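Glutaredoxin (Chlorella sorokiniana, PDB 4I2U) binds glutathione in a thioredoxin-fold domain and probably acts as a glutathione-dependent oxidoreductase that keeps cellular thiols reduced. Local coordinates at residues Q6-T11 against L63-G68; A57-L62 against R69-V74. All blocks are in the same frame, centred on the assembly; numbering follows the deposited sequence. Where two conformers were deposited one is given.

Contact 1. Residues Q6-T11 against L63-G68; sequences QLVDST and LELTGG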
# COMPACT_ATOMS: atom_id res chain seq x y z
N GLN A 6 -9.82 -5.99 11.62
CA GLN A 6 -10.11 -4.62 12.04
C GLN A 6 -8.93 -3.71 11.74
O GLN A 6 -9.10 -2.57 11.30
CB GLN A 6 -10.46 -4.58 13.52
CG GLN A 6 -11.04 -3.25 13.98
CD GLN A 6 -11.32 -3.23 15.47
OE1 GLN A 6 -10.49 -2.79 16.27
NE2 GLN A 6 -12.50 -3.71 15.86
N LEU A 7 -7.73 -4.20 11.99
CA LEU A 7 -6.53 -3.43 11.69
C LEU A 7 -6.45 -3.08 10.21
O LEU A 7 -6.25 -1.91 9.84
CB LEU A 7 -5.28 -4.21 12.11
CG LEU A 7 -3.90 -3.59 11.86
CD1 LEU A 7 -3.42 -3.65 10.42
CD2 LEU A 7 -3.86 -2.15 12.35
N VAL A 8 -6.60 -4.06 9.34
CA VAL A 8 -6.48 -3.79 7.91
C VAL A 8 -7.59 -2.85 7.44
O VAL A 8 -7.32 -1.85 6.77
CB VAL A 8 -6.48 -5.09 7.10
CG1 VAL A 8 -6.57 -4.80 5.62
CG2 VAL A 8 -5.21 -5.90 7.41
N ASP A 9 -8.83 -3.17 7.79
CA ASP A 9 -9.96 -2.37 7.32
C ASP A 9 -9.83 -0.92 7.78
O ASP A 9 -10.03 0.02 6.99
CB ASP A 9 -11.29 -2.94 7.81
CG ASP A 9 -11.65 -4.29 7.17
OD1 ASP A 9 -10.98 -4.74 6.23
OD2 ASP A 9 -12.68 -4.85 7.63
N SER A 10 -9.54 -0.73 9.06
CA SER A 10 -9.43 0.61 9.62
C SER A 10 -8.25 1.36 9.02
O SER A 10 -8.32 2.57 8.81
CB SER A 10 -9.28 0.56 11.13
OG SER A 10 -10.46 0.06 11.74
N THR A 11 -7.17 0.66 8.75
CA THR A 11 -6.00 1.32 8.22
C THR A 11 -6.25 1.81 6.79
O THR A 11 -5.89 2.96 6.46
CB THR A 11 -4.77 0.40 8.27
OG1 THR A 11 -4.49 0.08 9.63
CG2 THR A 11 -3.55 1.09 7.68
N LEU A 63 -5.10 -12.07 2.17
CA LEU A 63 -5.47 -13.09 1.20
C LEU A 63 -6.99 -13.04 0.97
O LEU A 63 -7.48 -13.08 -0.17
CB LEU A 63 -5.06 -14.46 1.71
CG LEU A 63 -5.58 -15.67 0.95
CD1 LEU A 63 -5.16 -15.66 -0.51
CD2 LEU A 63 -5.11 -16.93 1.64
N GLU A 64 -7.76 -12.95 2.05
CA GLU A 64 -9.20 -12.87 1.93
C GLU A 64 -9.64 -11.62 1.18
O GLU A 64 -10.54 -11.67 0.33
CB GLU A 64 -9.86 -12.91 3.31
CG GLU A 64 -9.64 -14.19 4.07
CD GLU A 64 -10.38 -14.18 5.37
OE1 GLU A 64 -9.89 -13.58 6.33
OE2 GLU A 64 -11.49 -14.74 5.43
N LEU A 65 -9.05 -10.47 1.48
CA LEU A 65 -9.51 -9.22 0.91
C LEU A 65 -9.03 -9.02 -0.51
O LEU A 65 -9.77 -8.46 -1.33
CB LEU A 65 -9.03 -8.06 1.79
CG LEU A 65 -9.50 -6.67 1.36
CD1 LEU A 65 -11.02 -6.58 1.22
CD2 LEU A 65 -8.95 -5.62 2.34
N THR A 66 -7.82 -9.47 -0.82
CA THR A 66 -7.17 -9.11 -2.09
C THR A 66 -6.89 -10.27 -3.03
O THR A 66 -6.63 -10.03 -4.21
CB THR A 66 -5.81 -8.39 -1.88
OG1 THR A 66 -4.79 -9.34 -1.52
CG2 THR A 66 -5.92 -7.26 -0.84
N GLY A 67 -6.91 -11.51 -2.54
CA GLY A 67 -6.62 -12.64 -3.40
C GLY A 67 -5.23 -13.21 -3.28
O GLY A 67 -4.93 -14.22 -3.90
N GLY A 68 -4.37 -12.58 -2.49
CA GLY A 68 -3.01 -13.07 -2.30
C GLY A 68 -2.45 -12.64 -0.95
O GLY A 68 -2.92 -11.67 -0.38
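Val8 and Leu65 carry this small helix-to-helix contact, which buries 65 Å² in all. The preceding Leu7 packs elsewhere, on Phe20 of strand 17-21 and on Ile58. At Val8 the CG1 methyl stands anti to the backbone N (chi1 171°) and meets CD2 of Leu65 at 4.1 Å, one branch against one branch, the two side chains sliding past each other in opposite directions. Val8 is buried, packing also on Phe20, Ile58, Tyr61 and Leu62, whereas Leu65 is exposed, although its side chain also touches Phe75 of strand 73-76. CG of Leu65 is likewise anti to its backbone N (chi1 -177°), which carries the CD2 branch out toward the first helix. Asp9 follows at the edge of the contact: its OD1 comes no nearer than 4.5 Å to CD2 of Leu65. The polar partner of that oxygen is the hydroxyl of Tyr61, one turn back from Leu65, and OD2 forms a salt bridge with Lys5. With no hydrogen bond between the two segments, the arrangement is apolar helix packing on one side of the central sheet, where helices 3-14 and 55-66 lie together in the thioredoxin fold of glutaredoxins.

Contact 2. Residues A57-L62 against R69-V74; sequences AIQDYL and RSVPRV. With GSH (glutathione), chain B.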
# COMPACT_ATOMS: atom_id res chain seq x y z
N ALA A 57 -1.25 -13.23 10.61
CA ALA A 57 -2.70 -13.09 10.64
C ALA A 57 -3.16 -11.97 9.71
O ALA A 57 -4.22 -12.04 9.08
CB ALA A 57 -3.20 -12.83 12.05
N ILE A 58 -2.39 -10.90 9.66
CA ILE A 58 -2.71 -9.81 8.75
C ILE A 58 -2.56 -10.27 7.30
O ILE A 58 -3.42 -9.97 6.46
CB ILE A 58 -1.84 -8.57 9.05
CG1 ILE A 58 -2.27 -7.98 10.40
CG2 ILE A 58 -1.96 -7.53 7.94
CD1 ILE A 58 -1.32 -6.98 10.95
N GLN A 59 -1.52 -11.02 7.00
CA GLN A 59 -1.38 -11.56 5.65
C GLN A 59 -2.53 -12.49 5.30
O GLN A 59 -2.99 -12.48 4.17
CB GLN A 59 -0.07 -12.32 5.49
CG GLN A 59 1.15 -11.41 5.51
CD GLN A 59 2.43 -12.18 5.20
OE1 GLN A 59 3.15 -12.60 6.10
NE2 GLN A 59 2.70 -12.39 3.92
N ASP A 60 -2.99 -13.28 6.27
CA ASP A 60 -4.15 -14.15 6.05
C ASP A 60 -5.38 -13.34 5.67
O ASP A 60 -6.11 -13.71 4.75
CB ASP A 60 -4.45 -14.94 7.33
CG ASP A 60 -3.49 -16.06 7.59
OD1 ASP A 60 -2.74 -16.44 6.67
OD2 ASP A 60 -3.52 -16.56 8.74
N TYR A 61 -5.63 -12.23 6.36
CA TYR A 61 -6.77 -11.42 5.99
C TYR A 61 -6.53 -10.77 4.64
O TYR A 61 -7.46 -10.63 3.84
CB TYR A 61 -7.08 -10.36 7.04
CG TYR A 61 -8.25 -9.51 6.61
CD1 TYR A 61 -9.50 -10.07 6.36
CD2 TYR A 61 -8.09 -8.15 6.40
CE1 TYR A 61 -10.57 -9.27 5.93
CE2 TYR A 61 -9.14 -7.35 5.97
CZ TYR A 61 -10.38 -7.91 5.74
OH TYR A 61 -11.46 -7.13 5.34
N LEU A 62 -5.31 -10.33 4.35
CA LEU A 62 -5.03 -9.78 3.03
C LEU A 62 -5.31 -10.78 1.91
O LEU A 62 -5.74 -10.39 0.82
CB LEU A 62 -3.59 -9.23 2.96
CG LEU A 62 -3.38 -7.95 3.79
CD1 LEU A 62 -1.91 -7.67 4.02
CD2 LEU A 62 -4.06 -6.75 3.10
N ARG A 69 -1.46 -13.39 -0.47
CA ARG A 69 -0.82 -13.14 0.81
C ARG A 69 0.49 -12.39 0.70
O ARG A 69 0.99 -11.89 1.69
CB ARG A 69 -0.45 -14.47 1.49
CG ARG A 69 -1.45 -15.04 2.45
CD ARG A 69 -0.89 -16.26 3.16
NE ARG A 69 -0.79 -16.09 4.61
CZ ARG A 69 0.34 -16.00 5.29
NH1 ARG A 69 1.52 -16.01 4.67
NH2 ARG A 69 0.31 -15.87 6.61
N SER A 70 1.07 -12.36 -0.49
CA SER A 70 2.43 -11.83 -0.64
C SER A 70 2.49 -10.36 -0.30
O SER A 70 1.50 -9.63 -0.40
CB SER A 70 2.94 -12.05 -2.06
OG SER A 70 2.20 -11.33 -3.02
N VAL A 71 3.67 -9.90 0.08
CA VAL A 71 3.93 -8.47 0.28
C VAL A 71 4.72 -7.93 -0.90
O VAL A 71 5.54 -8.62 -1.48
CB VAL A 71 4.67 -8.18 1.60
CG1 VAL A 71 3.75 -8.49 2.76
CG2 VAL A 71 5.98 -8.97 1.71
N PRO A 72 4.47 -6.68 -1.28
CA PRO A 72 3.54 -5.77 -0.61
C PRO A 72 2.10 -5.91 -1.10
O PRO A 72 1.82 -6.51 -2.13
CB PRO A 72 4.07 -4.38 -1.01
CG PRO A 72 4.62 -4.65 -2.41
CD PRO A 72 5.25 -6.01 -2.33
N ARG A 73 1.18 -5.32 -0.34
CA ARG A 73 -0.19 -5.11 -0.78
C ARG A 73 -0.48 -3.64 -0.59
O ARG A 73 -0.41 -3.12 0.51
CB ARG A 73 -1.18 -5.99 -0.01
CG ARG A 73 -0.90 -7.49 -0.10
CD ARG A 73 -1.61 -8.17 -1.26
NE ARG A 73 -0.89 -9.32 -1.79
CZ ARG A 73 -1.33 -10.07 -2.79
NH1 ARG A 73 -2.54 -9.84 -3.32
NH2 ARG A 73 -0.59 -11.06 -3.25
N VAL A 74 -0.73 -2.95 -1.70
CA VAL A 74 -0.84 -1.49 -1.73
C VAL A 74 -2.29 -1.07 -1.95
O VAL A 74 -2.99 -1.62 -2.82
CB VAL A 74 0.06 -0.92 -2.83
CG1 VAL A 74 0.02 0.58 -2.86
CG2 VAL A 74 1.50 -1.42 -2.64
N1 GSH B . 5.59 -10.01 -7.90
CA1 GSH B . 5.21 -9.77 -6.50
C1 GSH B . 5.08 -8.27 -6.34
O11 GSH B . 5.30 -7.56 -7.34
O12 GSH B . 4.72 -7.78 -5.24
CB1 GSH B . 6.26 -10.41 -5.60
CG1 GSH B . 5.93 -10.31 -4.11
CD1 GSH B . 6.59 -11.42 -3.32
OE1 GSH B . 6.61 -12.59 -3.72
N2 GSH B . 7.10 -11.09 -2.15
CA2 GSH B . 7.66 -12.09 -1.23
C2 GSH B . 6.62 -12.64 -0.28
O2 GSH B . 5.56 -12.07 -0.10
CB2 GSH B . 8.83 -11.49 -0.45
SG2 GSH B . 10.27 -11.17 -1.51
N3 GSH B . 6.91 -13.79 0.32
CA3 GSH B . 5.92 -14.47 1.12
C3 GSH B . 5.66 -13.83 2.47
O31 GSH B . 6.41 -12.95 2.92
O32 GSH B . 4.65 -14.26 3.07
O HOH W 1 3.04 -15.19 7.20
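Gln59 sets CG beside its backbone N (chi1 -69°) and runs extended to its amide, while the Arg69 chain bends at chi3 (118°) and brings its guanidinium back against helix 55-66. The two side chains cross at about a right angle, with CB of Gln59 over the centre of one guanidinium face, 3.7 Å from CZ of Arg69. At the guanidinium edge, NE and NH2 of Arg69 both grip OD1 of Asp60, the NE to OD1 bond being 2.9 Å. Gln59 NE2 donates to Arg69 O at 2.9 Å, from above the carbonyl plane, and to the glutathione carboxylate O32 at 2.8 Å; OE1 accepts from Lys22 NZ and from a water that itself accepts from Arg69 NH2. With an alanine here in place of Arg69, Asp60 is likely to lose its salt-bridge mate and the water one of its partners. Val71, ahead of cis-Pro72, pairs with glutathione through its backbone, N to O2 at 2.9 Å and O from N2, the characteristic ligand pairing of the thioredoxin fold. Within these segments the direct grip on O32 is thus that of Gln59, and any help from the Arg69 charge, already paired with Asp60, is probably longer-range.

Helix 55-66 serves both contacts, and it turns different residues to each. Contact 1 joins it to helix 3-14 by a thin apolar touch running from the buried Val8 out to an exposed leucine; contact 2 joins it to the loop entering strand 73-76, burying 374 Å² through charge, amide and backbone bonds beside the ligand. There the Gln59 amide and the Val71 backbone meet glutathione, the Asp60-Arg69 pair lies alongside on the helix, and buried Leu62 rests on the aliphatic part of Arg73. The two contacts meet where Val8 packs on the Tyr61 ring. One contact thus belongs to the framework of the fold, the other to the binding site.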